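Local structure of shikimate kinase (Aquifex aeolicus, 2PT5) at residues Ile6-Ser11 / Ile99-Glu104; Leu80-Glu85 / Lys135-Ala140; Ser14-Leu19 / Glu151-Glu156; Tyr29-Glu34 / Val72-Gly77. The protein probably catalyses the ATP-dependent phosphorylation of the 3-hydroxyl group of shikimate, the fifth of seven steps toward chorismate. One frame throughout, in Å; residues are numbered along the deposited sequence.

Contact 1: Ile6-Ser11 / Ile99-Glu104; sequences IGFMCS and IDIPFE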
loop_
_atom_site.group_PDB
_atom_site.type_symbol
_atom_site.label_atom_id
_atom_site.label_comp_id
_atom_site.label_asym_id
_atom_site.label_seq_id
_atom_site.Cartn_x
_atom_site.Cartn_y
_atom_site.Cartn_z
ATOM N N ILE A 6 -0.847 3.645 -1.180
ATOM C CA ILE A 6 -1.291 2.464 -1.903
ATOM C C ILE A 6 -0.422 2.234 -3.127
ATOM O O ILE A 6 0.230 3.156 -3.621
ATOM C CB ILE A 6 -2.779 2.604 -2.330
ATOM C CG1 ILE A 6 -2.923 3.639 -3.449
ATOM C CG2 ILE A 6 -3.613 3.048 -1.142
ATOM C CD1 ILE A 6 -4.373 3.914 -3.857
ATOM N N GLY A 7 -0.409 0.997 -3.609
ATOM C CA GLY A 7 0.387 0.664 -4.775
ATOM C C GLY A 7 0.917 -0.750 -4.643
ATOM O O GLY A 7 0.599 -1.452 -3.674
ATOM N N PHE A 8 1.739 -1.171 -5.599
ATOM C CA PHE A 8 2.285 -2.519 -5.552
ATOM C C PHE A 8 3.320 -2.676 -4.434
ATOM O O PHE A 8 3.929 -1.703 -3.971
ATOM C CB PHE A 8 2.885 -2.912 -6.916
ATOM C CG PHE A 8 1.883 -2.901 -8.041
ATOM C CD1 PHE A 8 1.781 -1.802 -8.897
ATOM C CD2 PHE A 8 1.002 -3.966 -8.215
ATOM C CE1 PHE A 8 0.814 -1.760 -9.914
ATOM C CE2 PHE A 8 0.033 -3.935 -9.225
ATOM C CZ PHE A 8 -0.059 -2.826 -10.077
HETATM N N MSE A 9 3.493 -3.921 -4.008
HETATM C CA MSE A 9 4.416 -4.288 -2.941
HETATM C C MSE A 9 5.823 -3.711 -3.077
HETATM O O MSE A 9 6.451 -3.335 -2.087
HETATM C CB MSE A 9 4.498 -5.814 -2.862
HETATM C CG MSE A 9 5.695 -6.352 -2.098
HETATM SE SE MSE A 9 6.556 -7.781 -3.100
HETATM C CE MSE A 9 8.059 -6.795 -3.813
ATOM N N CYS A 10 6.320 -3.639 -4.305
ATOM C CA CYS A 10 7.662 -3.132 -4.538
ATOM C C CYS A 10 7.696 -1.655 -4.917
ATOM O O CYS A 10 8.609 -1.220 -5.621
ATOM C CB CYS A 10 8.320 -3.958 -5.647
ATOM S SG CYS A 10 7.296 -4.033 -7.156
ATOM N N SER A 11 6.722 -0.875 -4.462
ATOM C CA SER A 11 6.711 0.540 -4.813
ATOM C C SER A 11 7.281 1.432 -3.705
ATOM O O SER A 11 7.245 2.655 -3.807
ATOM C CB SER A 11 5.291 0.993 -5.194
ATOM O OG SER A 11 4.392 0.820 -4.120
ATOM N N ILE A 99 1.658 5.544 -5.036
ATOM C CA ILE A 99 3.061 5.610 -5.416
ATOM C C ILE A 99 3.148 4.680 -6.619
ATOM O O ILE A 99 3.209 3.453 -6.490
ATOM C CB ILE A 99 3.956 5.126 -4.275
ATOM C CG1 ILE A 99 3.745 6.031 -3.057
ATOM C CG2 ILE A 99 5.403 5.134 -4.718
ATOM C CD1 ILE A 99 4.418 5.532 -1.777
ATOM N N ASP A 100 3.139 5.301 -7.791
ATOM C CA ASP A 100 3.131 4.614 -9.078
ATOM C C ASP A 100 4.475 4.228 -9.692
ATOM O O ASP A 100 5.352 5.067 -9.847
ATOM C CB ASP A 100 2.380 5.505 -10.073
ATOM C CG ASP A 100 2.034 4.792 -11.363
ATOM O OD1 ASP A 100 1.899 5.486 -12.390
ATOM O OD2 ASP A 100 1.875 3.553 -11.348
ATOM N N ILE A 101 4.620 2.951 -10.036
ATOM C CA ILE A 101 5.816 2.456 -10.715
ATOM C C ILE A 101 5.334 1.754 -11.988
ATOM O O ILE A 101 4.298 1.078 -11.982
ATOM C CB ILE A 101 6.618 1.431 -9.874
ATOM C CG1 ILE A 101 5.691 0.329 -9.366
ATOM C CG2 ILE A 101 7.347 2.140 -8.736
ATOM C CD1 ILE A 101 6.420 -0.795 -8.643
ATOM N N PRO A 102 6.070 1.918 -13.099
ATOM C CA PRO A 102 5.731 1.304 -14.389
ATOM C C PRO A 102 5.905 -0.215 -14.377
ATOM O O PRO A 102 6.614 -0.758 -13.526
ATOM C CB PRO A 102 6.684 1.998 -15.358
ATOM C CG PRO A 102 7.892 2.263 -14.499
ATOM C CD PRO A 102 7.276 2.757 -13.213
ATOM N N PHE A 103 5.267 -0.898 -15.323
ATOM C CA PHE A 103 5.337 -2.358 -15.377
ATOM C C PHE A 103 6.756 -2.914 -15.361
ATOM O O PHE A 103 7.016 -3.893 -14.673
ATOM C CB PHE A 103 4.593 -2.891 -16.612
ATOM C CG PHE A 103 4.369 -4.395 -16.606
ATOM C CD1 PHE A 103 3.729 -5.020 -15.532
ATOM C CD2 PHE A 103 4.733 -5.174 -17.707
ATOM C CE1 PHE A 103 3.447 -6.400 -15.555
ATOM C CE2 PHE A 103 4.455 -6.554 -17.739
ATOM C CZ PHE A 103 3.811 -7.164 -16.661
ATOM N N GLU A 104 7.678 -2.300 -16.102
ATOM C CA GLU A 104 9.049 -2.808 -16.137
ATOM C C GLU A 104 9.728 -2.759 -14.762
ATOM O O GLU A 104 10.517 -3.643 -14.429
ATOM C CB GLU A 104 9.904 -2.058 -17.185
ATOM C CG GLU A 104 10.188 -0.599 -16.856
ATOM C CD GLU A 104 9.180 0.353 -17.460
ATOM O OE1 GLU A 104 8.069 -0.092 -17.834
ATOM O OE2 GLU A 104 9.498 1.556 -17.547
HETATM O O HOH W 1 2.580 0.968 -7.507
#

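Contact 2: Leu80-Glu85 / Lys135-Ala140; sequences LGANEE and KIYSKA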
loop_
_atom_site.group_PDB
_atom_site.type_symbol
_atom_site.label_atom_id
_atom_site.label_comp_id
_atom_site.label_asym_id
_atom_site.label_seq_id
_atom_site.Cartn_x
_atom_site.Cartn_y
_atom_site.Cartn_z
ATOM N N LEU A 80 -5.197 -4.917 -0.656
ATOM C CA LEU A 80 -6.025 -3.964 0.083
ATOM C C LEU A 80 -6.162 -2.646 -0.677
ATOM O O LEU A 80 -7.254 -2.095 -0.783
ATOM C CB LEU A 80 -5.431 -3.707 1.473
ATOM C CG LEU A 80 -6.351 -2.959 2.441
ATOM C CD1 LEU A 80 -7.636 -3.748 2.629
ATOM C CD2 LEU A 80 -5.635 -2.759 3.777
ATOM N N GLY A 81 -5.052 -2.140 -1.208
ATOM C CA GLY A 81 -5.108 -0.891 -1.947
ATOM C C GLY A 81 -5.897 -1.015 -3.240
ATOM O O GLY A 81 -6.345 -0.023 -3.808
ATOM N N ALA A 82 -6.061 -2.244 -3.717
ATOM C CA ALA A 82 -6.802 -2.488 -4.948
ATOM C C ALA A 82 -8.258 -2.831 -4.620
ATOM O O ALA A 82 -9.054 -3.124 -5.514
ATOM C CB ALA A 82 -6.146 -3.632 -5.740
ATOM N N ASN A 83 -8.589 -2.791 -3.329
ATOM C CA ASN A 83 -9.944 -3.084 -2.842
ATOM C C ASN A 83 -10.729 -1.767 -2.808
ATOM O O ASN A 83 -10.542 -0.945 -1.911
ATOM C CB ASN A 83 -9.860 -3.686 -1.433
ATOM C CG ASN A 83 -11.214 -4.105 -0.882
ATOM O OD1 ASN A 83 -12.186 -3.362 -0.956
ATOM N ND2 ASN A 83 -11.272 -5.302 -0.307
ATOM N N GLU A 84 -11.608 -1.568 -3.784
ATOM C CA GLU A 84 -12.378 -0.335 -3.865
ATOM C C GLU A 84 -13.178 0.021 -2.615
ATOM O O GLU A 84 -13.308 1.196 -2.271
ATOM C CB GLU A 84 -13.279 -0.368 -5.100
ATOM C CG GLU A 84 -12.480 -0.219 -6.392
ATOM C CD GLU A 84 -13.352 0.013 -7.603
ATOM O OE1 GLU A 84 -13.757 -0.978 -8.246
ATOM O OE2 GLU A 84 -13.633 1.196 -7.901
ATOM N N GLU A 85 -13.707 -0.975 -1.921
ATOM C CA GLU A 85 -14.447 -0.669 -0.708
ATOM C C GLU A 85 -13.463 -0.033 0.275
ATOM O O GLU A 85 -13.695 1.061 0.794
ATOM C CB GLU A 85 -15.041 -1.940 -0.104
ATOM C CG GLU A 85 -16.126 -1.678 0.928
ATOM C CD GLU A 85 -16.805 -2.952 1.394
ATOM O OE1 GLU A 85 -16.284 -3.610 2.322
ATOM O OE2 GLU A 85 -17.859 -3.304 0.822
ATOM N N LYS A 135 -5.480 0.182 -12.148
ATOM C CA LYS A 135 -6.651 0.985 -12.500
ATOM C C LYS A 135 -7.330 1.460 -11.216
ATOM O O LYS A 135 -7.870 2.568 -11.151
ATOM C CB LYS A 135 -7.640 0.153 -13.331
ATOM C CG LYS A 135 -7.206 -0.070 -14.774
ATOM C CD LYS A 135 -8.163 -1.008 -15.528
ATOM C CE LYS A 135 -7.644 -1.299 -16.933
ATOM N NZ LYS A 135 -8.343 -2.446 -17.602
ATOM N N ILE A 136 -7.306 0.613 -10.195
ATOM C CA ILE A 136 -7.905 0.973 -8.923
ATOM C C ILE A 136 -6.965 1.963 -8.218
ATOM O O ILE A 136 -7.397 3.013 -7.750
ATOM C CB ILE A 136 -8.120 -0.270 -8.035
ATOM C CG1 ILE A 136 -8.965 -1.314 -8.786
ATOM C CG2 ILE A 136 -8.790 0.136 -6.730
ATOM C CD1 ILE A 136 -10.327 -0.806 -9.249
ATOM N N TYR A 137 -5.677 1.636 -8.160
ATOM C CA TYR A 137 -4.712 2.528 -7.518
ATOM C C TYR A 137 -4.858 3.948 -8.053
ATOM O O TYR A 137 -4.836 4.916 -7.287
ATOM C CB TYR A 137 -3.271 2.066 -7.768
ATOM C CG TYR A 137 -2.883 0.740 -7.155
ATOM C CD1 TYR A 137 -3.436 0.309 -5.954
ATOM C CD2 TYR A 137 -1.931 -0.076 -7.774
ATOM C CE1 TYR A 137 -3.058 -0.909 -5.381
ATOM C CE2 TYR A 137 -1.545 -1.292 -7.214
ATOM C CZ TYR A 137 -2.114 -1.701 -6.017
ATOM O OH TYR A 137 -1.769 -2.921 -5.480
ATOM N N SER A 138 -5.018 4.064 -9.373
ATOM C CA SER A 138 -5.143 5.366 -10.034
ATOM C C SER A 138 -6.302 6.214 -9.542
ATOM O O SER A 138 -6.391 7.387 -9.882
ATOM C CB SER A 138 -5.268 5.197 -11.559
ATOM O OG SER A 138 -4.085 4.653 -12.128
ATOM N N LYS A 139 -7.196 5.630 -8.751
ATOM C CA LYS A 139 -8.334 6.379 -8.235
ATOM C C LYS A 139 -7.943 7.182 -6.994
ATOM O O LYS A 139 -8.778 7.845 -6.382
ATOM C CB LYS A 139 -9.484 5.417 -7.907
ATOM C CG LYS A 139 -10.041 4.695 -9.134
ATOM C CD LYS A 139 -11.147 3.720 -8.767
ATOM C CE LYS A 139 -11.822 3.164 -10.016
ATOM N NZ LYS A 139 -12.448 4.247 -10.827
ATOM N N ALA A 140 -6.659 7.132 -6.649
ATOM C CA ALA A 140 -6.124 7.824 -5.481
ATOM C C ALA A 140 -6.192 9.348 -5.584
ATOM O O ALA A 140 -6.104 9.911 -6.675
ATOM C CB ALA A 140 -4.672 7.391 -5.254
#

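Contact 3: Ser14-Leu19 / Glu151-Glu156; sequences STVGSL and EEVVKE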
loop_
_atom_site.group_PDB
_atom_site.type_symbol
_atom_site.label_atom_id
_atom_site.label_comp_id
_atom_site.label_asym_id
_atom_site.label_seq_id
_atom_site.Cartn_x
_atom_site.Cartn_y
_atom_site.Cartn_z
ATOM N N SER A 14 6.242 1.171 2.348
ATOM C CA SER A 14 6.742 1.087 3.716
ATOM C C SER A 14 7.864 2.097 4.008
ATOM O O SER A 14 7.815 2.811 5.009
ATOM C CB SER A 14 7.237 -0.336 3.997
ATOM O OG SER A 14 7.576 -0.497 5.363
ATOM N N THR A 15 8.864 2.161 3.133
ATOM C CA THR A 15 9.984 3.078 3.324
ATOM C C THR A 15 9.565 4.551 3.234
ATOM O O THR A 15 9.895 5.360 4.104
ATOM C CB THR A 15 11.099 2.786 2.303
ATOM O OG1 THR A 15 12.074 3.835 2.339
ATOM C CG2 THR A 15 10.527 2.671 0.909
ATOM N N VAL A 16 8.835 4.899 2.182
ATOM C CA VAL A 16 8.355 6.261 2.014
ATOM C C VAL A 16 7.440 6.634 3.186
ATOM O O VAL A 16 7.465 7.765 3.670
ATOM C CB VAL A 16 7.589 6.399 0.680
ATOM C CG1 VAL A 16 6.793 7.698 0.655
ATOM C CG2 VAL A 16 8.591 6.350 -0.487
ATOM N N GLY A 17 6.641 5.671 3.639
ATOM C CA GLY A 17 5.737 5.915 4.751
ATOM C C GLY A 17 6.462 6.326 6.022
ATOM O O GLY A 17 6.050 7.262 6.704
ATOM N N SER A 18 7.539 5.624 6.344
ATOM C CA SER A 18 8.328 5.944 7.530
ATOM C C SER A 18 8.940 7.342 7.418
ATOM O O SER A 18 8.835 8.146 8.347
ATOM C CB SER A 18 9.448 4.914 7.722
ATOM O OG SER A 18 10.301 5.287 8.799
ATOM N N LEU A 19 9.585 7.618 6.287
ATOM C CA LEU A 19 10.204 8.919 6.045
ATOM C C LEU A 19 9.139 10.013 6.141
ATOM O O LEU A 19 9.343 11.064 6.752
ATOM C CB LEU A 19 10.852 8.952 4.650
ATOM C CG LEU A 19 12.143 8.159 4.387
ATOM C CD1 LEU A 19 12.462 8.178 2.903
ATOM C CD2 LEU A 19 13.305 8.766 5.167
ATOM N N GLU A 151 13.432 9.360 -0.798
ATOM C CA GLU A 151 13.453 10.746 -0.337
ATOM C C GLU A 151 12.849 11.701 -1.352
ATOM O O GLU A 151 12.242 12.703 -0.980
ATOM C CB GLU A 151 14.881 11.194 0.005
ATOM C CG GLU A 151 15.915 10.961 -1.092
ATOM C CD GLU A 151 16.428 9.530 -1.122
ATOM O OE1 GLU A 151 17.350 9.242 -1.920
ATOM O OE2 GLU A 151 15.912 8.696 -0.344
ATOM N N GLU A 152 13.018 11.394 -2.633
ATOM C CA GLU A 152 12.464 12.241 -3.679
ATOM C C GLU A 152 10.949 12.099 -3.741
ATOM O O GLU A 152 10.238 13.062 -4.012
ATOM C CB GLU A 152 13.087 11.892 -5.032
ATOM C CG GLU A 152 14.494 12.422 -5.173
ATOM C CD GLU A 152 14.573 13.890 -4.801
ATOM O OE1 GLU A 152 13.807 14.689 -5.385
ATOM O OE2 GLU A 152 15.392 14.241 -3.924
ATOM N N VAL A 153 10.461 10.891 -3.485
ATOM C CA VAL A 153 9.024 10.645 -3.496
ATOM C C VAL A 153 8.384 11.383 -2.322
ATOM O O VAL A 153 7.274 11.894 -2.436
ATOM C CB VAL A 153 8.720 9.134 -3.391
ATOM C CG1 VAL A 153 7.215 8.903 -3.332
ATOM C CG2 VAL A 153 9.344 8.402 -4.577
ATOM N N VAL A 154 9.091 11.438 -1.193
ATOM C CA VAL A 154 8.586 12.137 -0.010
ATOM C C VAL A 154 8.410 13.623 -0.325
ATOM O O VAL A 154 7.392 14.219 0.026
ATOM C CB VAL A 154 9.542 11.974 1.212
ATOM C CG1 VAL A 154 9.125 12.901 2.343
ATOM C CG2 VAL A 154 9.507 10.534 1.708
ATOM N N LYS A 155 9.402 14.221 -0.981
ATOM C CA LYS A 155 9.316 15.635 -1.343
ATOM C C LYS A 155 8.114 15.848 -2.252
ATOM O O LYS A 155 7.431 16.870 -2.165
ATOM C CB LYS A 155 10.581 16.090 -2.072
ATOM C CG LYS A 155 11.814 16.161 -1.196
ATOM C CD LYS A 155 13.028 16.547 -2.017
ATOM C CE LYS A 155 14.280 16.606 -1.169
ATOM N NZ LYS A 155 15.473 16.889 -2.018
ATOM N N GLU A 156 7.869 14.879 -3.131
ATOM C CA GLU A 156 6.737 14.942 -4.049
ATOM C C GLU A 156 5.441 14.965 -3.250
ATOM O O GLU A 156 4.562 15.797 -3.482
ATOM C CB GLU A 156 6.734 13.720 -4.976
ATOM C CG GLU A 156 7.759 13.748 -6.106
ATOM C CD GLU A 156 7.833 12.421 -6.860
ATOM O OE1 GLU A 156 6.776 11.909 -7.289
ATOM O OE2 GLU A 156 8.952 11.887 -7.027
#

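Contact 4: Tyr29-Glu34 / Val72-Gly77; sequences YDVDEE and VVISTG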
loop_
_atom_site.group_PDB
_atom_site.type_symbol
_atom_site.label_atom_id
_atom_site.label_comp_id
_atom_site.label_asym_id
_atom_site.label_seq_id
_atom_site.Cartn_x
_atom_site.Cartn_y
_atom_site.Cartn_z
ATOM N N TYR A 29 2.321 3.169 10.216
ATOM C CA TYR A 29 1.861 1.802 10.403
ATOM C C TYR A 29 1.660 1.158 9.041
ATOM O O TYR A 29 1.214 1.806 8.090
ATOM C CB TYR A 29 0.539 1.777 11.177
ATOM C CG TYR A 29 0.693 2.018 12.652
ATOM C CD1 TYR A 29 1.164 1.012 13.488
ATOM C CD2 TYR A 29 0.415 3.266 13.211
ATOM C CE1 TYR A 29 1.362 1.238 14.842
ATOM C CE2 TYR A 29 0.612 3.506 14.573
ATOM C CZ TYR A 29 1.088 2.484 15.378
ATOM O OH TYR A 29 1.314 2.698 16.715
ATOM N N ASP A 30 2.011 -0.119 8.962
ATOM C CA ASP A 30 1.852 -0.895 7.747
ATOM C C ASP A 30 0.845 -1.989 8.068
ATOM O O ASP A 30 1.062 -2.781 8.980
ATOM C CB ASP A 30 3.170 -1.533 7.329
ATOM C CG ASP A 30 2.990 -2.513 6.188
ATOM O OD1 ASP A 30 2.665 -2.072 5.070
ATOM O OD2 ASP A 30 3.150 -3.725 6.420
ATOM N N VAL A 31 -0.251 -2.036 7.321
ATOM C CA VAL A 31 -1.296 -3.026 7.578
ATOM C C VAL A 31 -0.797 -4.468 7.640
ATOM O O VAL A 31 -1.009 -5.147 8.639
ATOM C CB VAL A 31 -2.410 -2.944 6.521
ATOM C CG1 VAL A 31 -3.451 -4.044 6.772
ATOM C CG2 VAL A 31 -3.049 -1.550 6.557
ATOM N N ASP A 32 -0.140 -4.936 6.582
ATOM C CA ASP A 32 0.349 -6.309 6.570
ATOM C C ASP A 32 1.198 -6.644 7.791
ATOM O O ASP A 32 1.051 -7.725 8.373
ATOM C CB ASP A 32 1.138 -6.583 5.290
ATOM C CG ASP A 32 0.232 -6.854 4.087
ATOM O OD1 ASP A 32 0.765 -6.979 2.964
ATOM O OD2 ASP A 32 -1.005 -6.952 4.264
ATOM N N GLU A 33 2.081 -5.727 8.185
ATOM C CA GLU A 33 2.937 -5.973 9.349
ATOM C C GLU A 33 2.085 -6.058 10.620
ATOM O O GLU A 33 2.375 -6.847 11.518
ATOM C CB GLU A 33 4.002 -4.870 9.472
ATOM C CG GLU A 33 3.879 -3.989 10.700
ATOM C CD GLU A 33 4.557 -2.634 10.529
ATOM O OE1 GLU A 33 5.712 -2.597 10.039
ATOM O OE2 GLU A 33 3.927 -1.609 10.896
ATOM N N GLU A 34 1.026 -5.257 10.692
ATOM C CA GLU A 34 0.152 -5.282 11.864
ATOM C C GLU A 34 -0.706 -6.545 11.854
ATOM O O GLU A 34 -0.953 -7.150 12.895
ATOM C CB GLU A 34 -0.745 -4.040 11.889
ATOM C CG GLU A 34 0.031 -2.754 12.089
ATOM C CD GLU A 34 0.985 -2.846 13.267
ATOM O OE1 GLU A 34 0.521 -3.100 14.394
ATOM O OE2 GLU A 34 2.204 -2.671 13.069
ATOM N N VAL A 72 -1.831 9.849 11.323
ATOM C CA VAL A 72 -1.083 8.627 11.073
ATOM C C VAL A 72 -0.877 8.407 9.577
ATOM O O VAL A 72 -1.665 8.886 8.750
ATOM C CB VAL A 72 -1.864 7.413 11.650
ATOM C CG1 VAL A 72 -3.134 7.186 10.828
ATOM C CG2 VAL A 72 -0.988 6.164 11.681
ATOM N N VAL A 73 0.204 7.713 9.236
ATOM C CA VAL A 73 0.491 7.372 7.851
ATOM C C VAL A 73 0.348 5.865 7.849
ATOM O O VAL A 73 1.001 5.166 8.638
ATOM C CB VAL A 73 1.921 7.727 7.443
ATOM C CG1 VAL A 73 2.185 7.253 6.016
ATOM C CG2 VAL A 73 2.139 9.225 7.559
ATOM N N ILE A 74 -0.525 5.363 6.986
ATOM C CA ILE A 74 -0.763 3.932 6.899
ATOM C C ILE A 74 -0.440 3.420 5.504
ATOM O O ILE A 74 -1.010 3.907 4.526
ATOM C CB ILE A 74 -2.240 3.615 7.194
ATOM C CG1 ILE A 74 -2.580 3.997 8.634
ATOM C CG2 ILE A 74 -2.523 2.152 6.946
ATOM C CD1 ILE A 74 -4.076 4.051 8.890
ATOM N N SER A 75 0.482 2.458 5.417
ATOM C CA SER A 75 0.837 1.849 4.139
ATOM C C SER A 75 -0.077 0.629 4.040
ATOM O O SER A 75 -0.362 -0.018 5.049
ATOM C CB SER A 75 2.313 1.421 4.113
ATOM O OG SER A 75 2.612 0.526 5.174
ATOM N N THR A 76 -0.555 0.334 2.837
ATOM C CA THR A 76 -1.464 -0.792 2.633
ATOM C C THR A 76 -0.837 -1.904 1.791
ATOM O O THR A 76 0.163 -1.692 1.108
ATOM C CB THR A 76 -2.761 -0.313 1.945
ATOM O OG1 THR A 76 -2.443 0.238 0.660
ATOM C CG2 THR A 76 -3.445 0.766 2.782
ATOM N N GLY A 77 -1.425 -3.093 1.844
ATOM C CA GLY A 77 -0.892 -4.203 1.068
ATOM C C GLY A 77 -1.314 -4.095 -0.384
ATOM O O GLY A 77 -2.165 -3.273 -0.716
#

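Contact 1: Ile6-Ser11 / Ile99-Glu104
The carbonyl oxygen of Phe-8 is gripped twice by Ser-11, whose own atoms in turn rest against Ile-99 and Ile-101. Ser-11 N closes a type I turn onto Phe-8 O at 3.0 Å, and Ser-11 OG donates to the same Phe-8 O at 2.6 Å, lying in the carbonyl plane. Ser-11 OG can do so because it sits between its backbone N and carbonyl carbon (chi1 61°), folded back over the turn. The backbone directs Ser-11 CB toward strand 95-100, where it lies 3.5 Å from Ile-99 O. Ile-101 sends its CD1 under the bend, 3.7 Å from Cys-10 SG, and meets Ser-11 CB as well. Before the turn the two chains are joined directly: Ile-99 N donates to Ile-6 O at 3.1 Å, nearly along the C=O axis. Past Ile-6 the backbones part, and a water bridges them, accepting from Phe-8 N at 3.0 Å and donating to Ile-99 O at 2.8 Å. Gly-7 passes between these links with a phi of 146°, and a CB there would collide with Ile-99 O. Beyond the contact, Gly-7 O receives Lys-13 NZ, and the Phe-8 ring stacks on Phe-130. This is the start of the P-loop, with Cys-10 and Ser-11 predicted to bind ATP. Its bend is thus held from within by two bonds to Phe-8 O and from the strand side by one direct bond, one water and isoleucine methyls, while a disulfide from Cys-10 to Cys-110 adds a covalent tie in this crystal.

Contact 2: Leu80-Glu85 / Lys135-Ala140
Ile-136 lays its branched side chain against the backbone of Ala-82, with CG2 3.5 Å from Ala-82 O. Its other branch turns onward at both torsions (chi1 -56°, chi2 -57°), and CD1 reaches Glu-84 CD at 3.5 Å. Glu-84 crosses this isoleucine at about a right angle, its CG resting on both CD1 and CG2, and its carboxylate continues to Lys-139. There Glu-84 OE2 touches Lys-139 CE at 3.4 Å, while NZ stays 4.4 Å from OE2, too far for a salt bridge; the opposite charges would probably still attract. On the other flank Tyr-137 offers the edge of its ring: CE1 lies 3.6 Å from Gly-81 C, near the ring plane, and 4.1 Å from Ala-82 CB. A CB on Gly-81 would press tightly on the same CE1. An alanine in place of Ile-136 would probably open a gap over the Ala-82 carbonyl and leave the aliphatic part of Glu-84 free to turn.

A second shell positions these groups. Tyr-137 OH bonds to Gly-78 O and its ring meets Phe-8 edge-to-face, which fixes the tyrosine at both ring and hydroxyl. Asn-83 accepts from Ala-86 N at its OD1, which caps the start of the helix that carries Glu-84. On the partner segment a type I turn runs from Tyr-137 to Ala-140. The contact thus lies beside the predicted shikimate site of this kinase family, joining the glycine-rich segment with Gly-78 to the helix that carries Arg-133.

Contact 3: Ser14-Leu19 / Glu151-Glu156
No aromatic ring enters where Val-16 and Leu-19 of helix 13-24 meet Val-153 and Val-154 of helix 150-162; the flat group that is held is the carboxylate of Glu-152, which takes no part in the contact. It receives Lys-155 NZ at its OE2, 3.3 Å away on the syn side and 16° out of the plane, a salt bridge one turn along the helix surface. The side chains that meet are aliphatic, and no hydrogen bond crosses. Val-16 spreads both methyls over its partners: CG2 lies 4.0 Å from Val-153 CB, the two side chains crossing at about a right angle, while CG1 comes to 4.1 Å from Val-154 CG2 as the two side chains run past one another, pointing opposite ways. Val-154 CG1 stands anti to the backbone N (chi1 170°), which leaves CG2 beside that N, and this second methyl also packs 3.6 Å from Leu-19 CB. Leu-19 reaches on with CD1 to Glu-151 N at 4.0 Å, closing the more exposed end. The axes of the two short segments approach to 9.2 Å and cross at -59°. Around this crossing, Pro-150 meets Thr-15 and Leu-19, and Ile-157 extends the patch beside Val-16. Val-153 also rests on Val-144 of strand 142-145, so the C-terminal helix packs both on that edge strand and alongside the helix that follows the P-loop.

Contact 4: Tyr29-Glu34 / Val72-Gly77
Asp-30 holds its CG anti to the backbone N (chi1 171°), and Ser-75 turns its OG between backbone N and carbonyl carbon (chi1 57°), bringing the two side chains together on one face of the sheet. The setting is the parallel pairing of strands 28-30 and 72-75 in the five-stranded 2-3-1-4-5 sheet of the shikimate kinase fold. Ser-75 OG donates to the anti lone pair of Asp-30 OD1 at 2.6 Å. The other oxygen, OD2, accepts Glu-33 N at 2.9 Å, 35° out of the carboxylate plane. Glu-33 repays this through OE2, which Asp-30 N meets at 3.1 Å from above the carboxylate plane; the pair makes a capping box at the start of helix 31-39. An alanine in place of Asp-30 would probably leave Ser-75 OG and Glu-33 N without their shared carboxylate, losing one half of the capping box. Backbone bonds run alongside: Tyr-29 N to Val-73 O, Ser-75 N to Tyr-29 O at 2.8 Å, and Val-31 N to Ser-75 O, the last already from the helix. On the face bearing Tyr-29 and Ile-74, the tyrosine ring takes Val-72 CG2 at its edge, and Val-31 CG2 meets Ile-74 CG2. Past the strand end, Thr-76 O receives Lys-13 NZ of the P-loop. Asp-32, predicted to bind substrate, has no polar partner for OD2 in this model, while its OD1 lies 3.7 Å from Gly-77 CA, where any CB would clash.

In the fold
The four contacts illustrate how a P-loop kinase gathers its site at the C-terminal ends of the strands of one parallel sheet. Contacts 1 and 4 both reach that sheet, their centres about 16 Å apart, and touch where Ile-6 meets Thr-76. Contact 2 touches both, through Tyr-137 on the P-loop side and Leu-80 on the side of Val-31. Contact 3 is helix packing away from the site, its centre about 20 Å from that of contact 2, yet Val-16 reaches Ile-99 of contact 1 and Gly-17 reaches Val-73 of contact 4. Along the chain contact 4 closes first, nested within contacts 1 and 3, whereas contact 1 interleaves with 2 and 3, tying early and late segments into one domain.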